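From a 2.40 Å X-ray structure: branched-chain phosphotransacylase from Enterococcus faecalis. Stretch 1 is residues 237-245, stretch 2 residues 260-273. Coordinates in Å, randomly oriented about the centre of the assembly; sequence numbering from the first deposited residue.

Stretch 1 (237-245) AKVGGTIVG
Stretch 2 260-273: ESKFHSLRFAMRQV

Residues 238-244 form an extended strand, with phi between -89 and -148° and psi between 131 and 169°, that lies against a helix spanning all of 260-273, where phi and psi stay near -65 and -40°. The N-to-C directions diverge by 56° (signed crossing angle -56°), and the axes approach to 5.9 Å. So close a crossing depends on Gly240. Gly240 CA lies only 3.7 Å from Ser265 CA, and a CB on Gly240 would point toward the helix and fall 2.5 Å from His264 O, a clash. Gly241 also lacks a side chain, but a CB there would point away from the helix.

At this crossing Ser265 adopts chi1 -68° (m), which places its hydroxyl against the strand. Gly241 N donates to Ser265 OG at 2.8 Å with an almost linear N-H...O angle of 175°, so a small polar side chain satisfies a strand amide where the backbones nearly touch. Gly240 CA is 3.5 Å from Ser265 OG.

Larger side chains flank the crossing: Phe268 about a turn further on, His264 immediately before Ser265. Phe268, chi1 -176° (t) and chi2 35°, points toward the strand and brings its ring against the glycine backbone: Phe268 CD2 is 3.5 Å from Gly240 O, and Gly241 CA sits at the ring edge, 4.0 Å from Phe268 CD2. His264, chi1 -66° (m) and chi2 -34°, also points toward the strand, bringing His264 CB to 3.3 Å from Val239 O. Lys238 CB lies over one face of the imidazole, and Lys238 CD reaches 3.9 Å from His264 CE1; with chi1 to chi4 m, t, m, t, the lysine's aliphatic portion packs on the ring while its amine extends onward in an exposed position. Val239 (chi1 t) turns its side chain away, so its share of the contact comes through the backbone.

Farther along, Thr242 points toward the helix with chi1 64° (p), and both its branches lie near Phe268. Thr242 CG2 packs 3.7 Å from Phe268 CD2 and also meets Ala269 CB at 3.9 Å, whose small methyl leaves room for it. Thr242 OG1, 3.8 Å from Phe268 CE2, also donates to Gln272 OE1 at 2.8 Å. Gln272 reaches it through chi1 -54° (m), an extended chi2 of 174° (t) and chi3 -139°, long enough to bring an amide acceptor to a buried hydroxyl. Gln272 NE2 lies 3.8 Å from Val244 CG1 (Val244 chi1 -69°, m). Ile243, chi1 -69° (m) and chi2 174° (t), points away and makes no contact with the helix.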

# COMPACT_ATOMS: atom_id res chain seq x y z
N ALA A 237 4.02 -13.23 -1.93
CA ALA A 237 2.86 -13.50 -2.75
C ALA A 237 3.22 -13.62 -4.22
O ALA A 237 4.16 -12.98 -4.70
CB ALA A 237 1.83 -12.40 -2.55
N LYS A 238 2.46 -14.46 -4.92
CA LYS A 238 2.63 -14.63 -6.36
C LYS A 238 1.60 -13.69 -6.97
O LYS A 238 0.43 -13.69 -6.56
CB LYS A 238 2.38 -16.08 -6.77
CG LYS A 238 3.38 -17.06 -6.17
CD LYS A 238 3.32 -18.45 -6.81
CE LYS A 238 1.95 -19.10 -6.64
NZ LYS A 238 1.90 -20.44 -7.29
N VAL A 239 2.02 -12.87 -7.92
CA VAL A 239 1.12 -11.91 -8.54
C VAL A 239 1.23 -11.90 -10.06
O VAL A 239 2.32 -12.00 -10.61
CB VAL A 239 1.41 -10.48 -8.03
CG1 VAL A 239 0.38 -9.53 -8.58
CG2 VAL A 239 1.39 -10.46 -6.51
N GLY A 240 0.08 -11.80 -10.71
CA GLY A 240 0.01 -11.75 -12.16
C GLY A 240 -0.98 -10.67 -12.55
O GLY A 240 -2.02 -10.50 -11.90
N GLY A 241 -0.69 -9.93 -13.61
CA GLY A 241 -1.62 -8.88 -14.01
C GLY A 241 -1.90 -8.77 -15.49
O GLY A 241 -1.07 -9.12 -16.33
N THR A 242 -3.08 -8.29 -15.82
CA THR A 242 -3.46 -8.12 -17.20
C THR A 242 -4.37 -6.91 -17.29
O THR A 242 -5.07 -6.58 -16.33
CB THR A 242 -4.25 -9.34 -17.74
OG1 THR A 242 -5.48 -9.45 -17.02
CG2 THR A 242 -3.45 -10.62 -17.57
N ILE A 243 -4.36 -6.27 -18.44
CA ILE A 243 -5.24 -5.14 -18.67
C ILE A 243 -6.51 -5.78 -19.22
O ILE A 243 -6.44 -6.63 -20.11
CB ILE A 243 -4.66 -4.16 -19.70
CG1 ILE A 243 -3.43 -3.45 -19.11
CG2 ILE A 243 -5.71 -3.15 -20.10
CD1 ILE A 243 -2.68 -2.56 -20.10
N VAL A 244 -7.65 -5.39 -18.68
CA VAL A 244 -8.93 -5.91 -19.13
C VAL A 244 -9.75 -4.81 -19.78
O VAL A 244 -9.41 -3.62 -19.69
CB VAL A 244 -9.72 -6.57 -17.96
CG1 VAL A 244 -9.03 -7.83 -17.52
CG2 VAL A 244 -9.86 -5.59 -16.80
N GLY A 245 -10.84 -5.20 -20.44
CA GLY A 245 -11.68 -4.24 -21.14
C GLY A 245 -11.63 -4.48 -22.63
O GLY A 245 -12.57 -4.17 -23.37
N GLU A 260 9.68 -15.49 -13.70
CA GLU A 260 8.53 -16.02 -12.96
C GLU A 260 7.43 -14.98 -12.90
O GLU A 260 6.24 -15.31 -12.89
CB GLU A 260 8.93 -16.41 -11.53
CG GLU A 260 9.71 -17.71 -11.44
CD GLU A 260 8.86 -18.94 -11.74
OE1 GLU A 260 9.44 -20.04 -11.91
OE2 GLU A 260 7.61 -18.81 -11.80
N SER A 261 7.83 -13.72 -12.87
CA SER A 261 6.88 -12.62 -12.81
C SER A 261 6.09 -12.55 -14.12
O SER A 261 4.85 -12.48 -14.10
CB SER A 261 7.61 -11.31 -12.55
OG SER A 261 6.73 -10.21 -12.60
N LYS A 262 6.78 -12.56 -15.25
CA LYS A 262 6.09 -12.50 -16.53
C LYS A 262 5.21 -13.74 -16.68
O LYS A 262 4.07 -13.64 -17.15
CB LYS A 262 7.10 -12.45 -17.68
CG LYS A 262 7.94 -11.19 -17.70
CD LYS A 262 9.16 -11.33 -18.60
CE LYS A 262 10.02 -10.07 -18.55
NZ LYS A 262 11.41 -10.27 -19.02
N PHE A 263 5.73 -14.88 -16.26
CA PHE A 263 5.01 -16.14 -16.36
C PHE A 263 3.66 -16.11 -15.61
O PHE A 263 2.65 -16.62 -16.11
CB PHE A 263 5.87 -17.30 -15.84
CG PHE A 263 5.30 -18.65 -16.13
CD1 PHE A 263 5.15 -19.10 -17.44
CD2 PHE A 263 4.88 -19.48 -15.08
CE1 PHE A 263 4.59 -20.35 -17.71
CE2 PHE A 263 4.32 -20.73 -15.34
CZ PHE A 263 4.16 -21.16 -16.65
N HIS A 264 3.66 -15.50 -14.43
CA HIS A 264 2.44 -15.42 -13.64
C HIS A 264 1.35 -14.62 -14.36
O HIS A 264 0.18 -15.00 -14.34
CB HIS A 264 2.72 -14.79 -12.26
CG HIS A 264 3.60 -15.63 -11.38
ND1 HIS A 264 3.56 -17.01 -11.39
CD2 HIS A 264 4.49 -15.28 -10.42
CE1 HIS A 264 4.40 -17.47 -10.47
NE2 HIS A 264 4.97 -16.45 -9.87
N SER A 265 1.74 -13.50 -14.98
CA SER A 265 0.79 -12.67 -15.71
C SER A 265 0.29 -13.44 -16.93
O SER A 265 -0.91 -13.47 -17.23
CB SER A 265 1.43 -11.35 -16.14
OG SER A 265 1.71 -10.54 -15.01
N LEU A 266 1.23 -14.07 -17.63
CA LEU A 266 0.88 -14.86 -18.80
C LEU A 266 -0.09 -15.97 -18.39
O LEU A 266 -1.06 -16.27 -19.09
CB LEU A 266 2.14 -15.45 -19.43
CG LEU A 266 1.93 -16.47 -20.55
CD1 LEU A 266 0.91 -15.96 -21.56
CD2 LEU A 266 3.27 -16.74 -21.20
N ARG A 267 0.17 -16.55 -17.22
CA ARG A 267 -0.65 -17.64 -16.69
C ARG A 267 -2.05 -17.11 -16.37
O ARG A 267 -3.06 -17.80 -16.55
CB ARG A 267 -0.01 -18.19 -15.41
CG ARG A 267 -0.56 -19.52 -14.91
CD ARG A 267 -0.03 -20.68 -15.73
NE ARG A 267 -0.01 -21.94 -14.98
CZ ARG A 267 0.88 -22.23 -14.03
NH1 ARG A 267 1.83 -21.37 -13.70
NH2 ARG A 267 0.82 -23.41 -13.40
N PHE A 268 -2.09 -15.88 -15.89
CA PHE A 268 -3.35 -15.25 -15.53
C PHE A 268 -4.16 -14.98 -16.80
O PHE A 268 -5.36 -15.23 -16.84
CB PHE A 268 -3.05 -13.97 -14.76
CG PHE A 268 -4.26 -13.26 -14.25
CD1 PHE A 268 -5.38 -13.96 -13.82
CD2 PHE A 268 -4.28 -11.87 -14.17
CE1 PHE A 268 -6.50 -13.30 -13.33
CE2 PHE A 268 -5.40 -11.20 -13.68
CZ PHE A 268 -6.51 -11.91 -13.26
N ALA A 269 -3.48 -14.53 -17.86
CA ALA A 269 -4.12 -14.23 -19.14
C ALA A 269 -4.66 -15.49 -19.81
O ALA A 269 -5.79 -15.50 -20.32
CB ALA A 269 -3.12 -13.53 -20.08
N MET A 270 -3.86 -16.55 -19.83
CA MET A 270 -4.30 -17.81 -20.43
C MET A 270 -5.54 -18.32 -19.70
O MET A 270 -6.48 -18.84 -20.31
CB MET A 270 -3.19 -18.87 -20.36
CG MET A 270 -2.08 -18.68 -21.37
SD MET A 270 -0.64 -19.76 -21.10
CE MET A 270 -1.41 -21.39 -21.24
N ARG A 271 -5.55 -18.13 -18.39
CA ARG A 271 -6.65 -18.58 -17.57
C ARG A 271 -7.96 -17.86 -17.93
O ARG A 271 -9.03 -18.46 -17.86
CB ARG A 271 -6.30 -18.37 -16.10
CG ARG A 271 -7.11 -19.19 -15.12
CD ARG A 271 -6.19 -19.81 -14.08
NE ARG A 271 -6.53 -19.43 -12.71
CZ ARG A 271 -7.66 -19.76 -12.09
NH1 ARG A 271 -8.59 -20.48 -12.72
NH2 ARG A 271 -7.86 -19.38 -10.84
N GLN A 272 -7.87 -16.59 -18.32
CA GLN A 272 -9.07 -15.83 -18.69
C GLN A 272 -9.54 -16.23 -20.09
O GLN A 272 -10.73 -16.17 -20.40
CB GLN A 272 -8.78 -14.33 -18.68
CG GLN A 272 -8.19 -13.82 -17.38
CD GLN A 272 -7.77 -12.35 -17.45
OE1 GLN A 272 -6.72 -11.97 -16.93
NE2 GLN A 272 -8.60 -11.53 -18.08
N VAL A 273 -8.60 -16.64 -20.92
CA VAL A 273 -8.91 -17.05 -22.28
C VAL A 273 -9.69 -18.35 -22.36
O VAL A 273 -10.65 -18.46 -23.13
CB VAL A 273 -7.64 -17.19 -23.12
CG1 VAL A 273 -7.95 -17.90 -24.43
CG2 VAL A 273 -7.05 -15.81 -23.39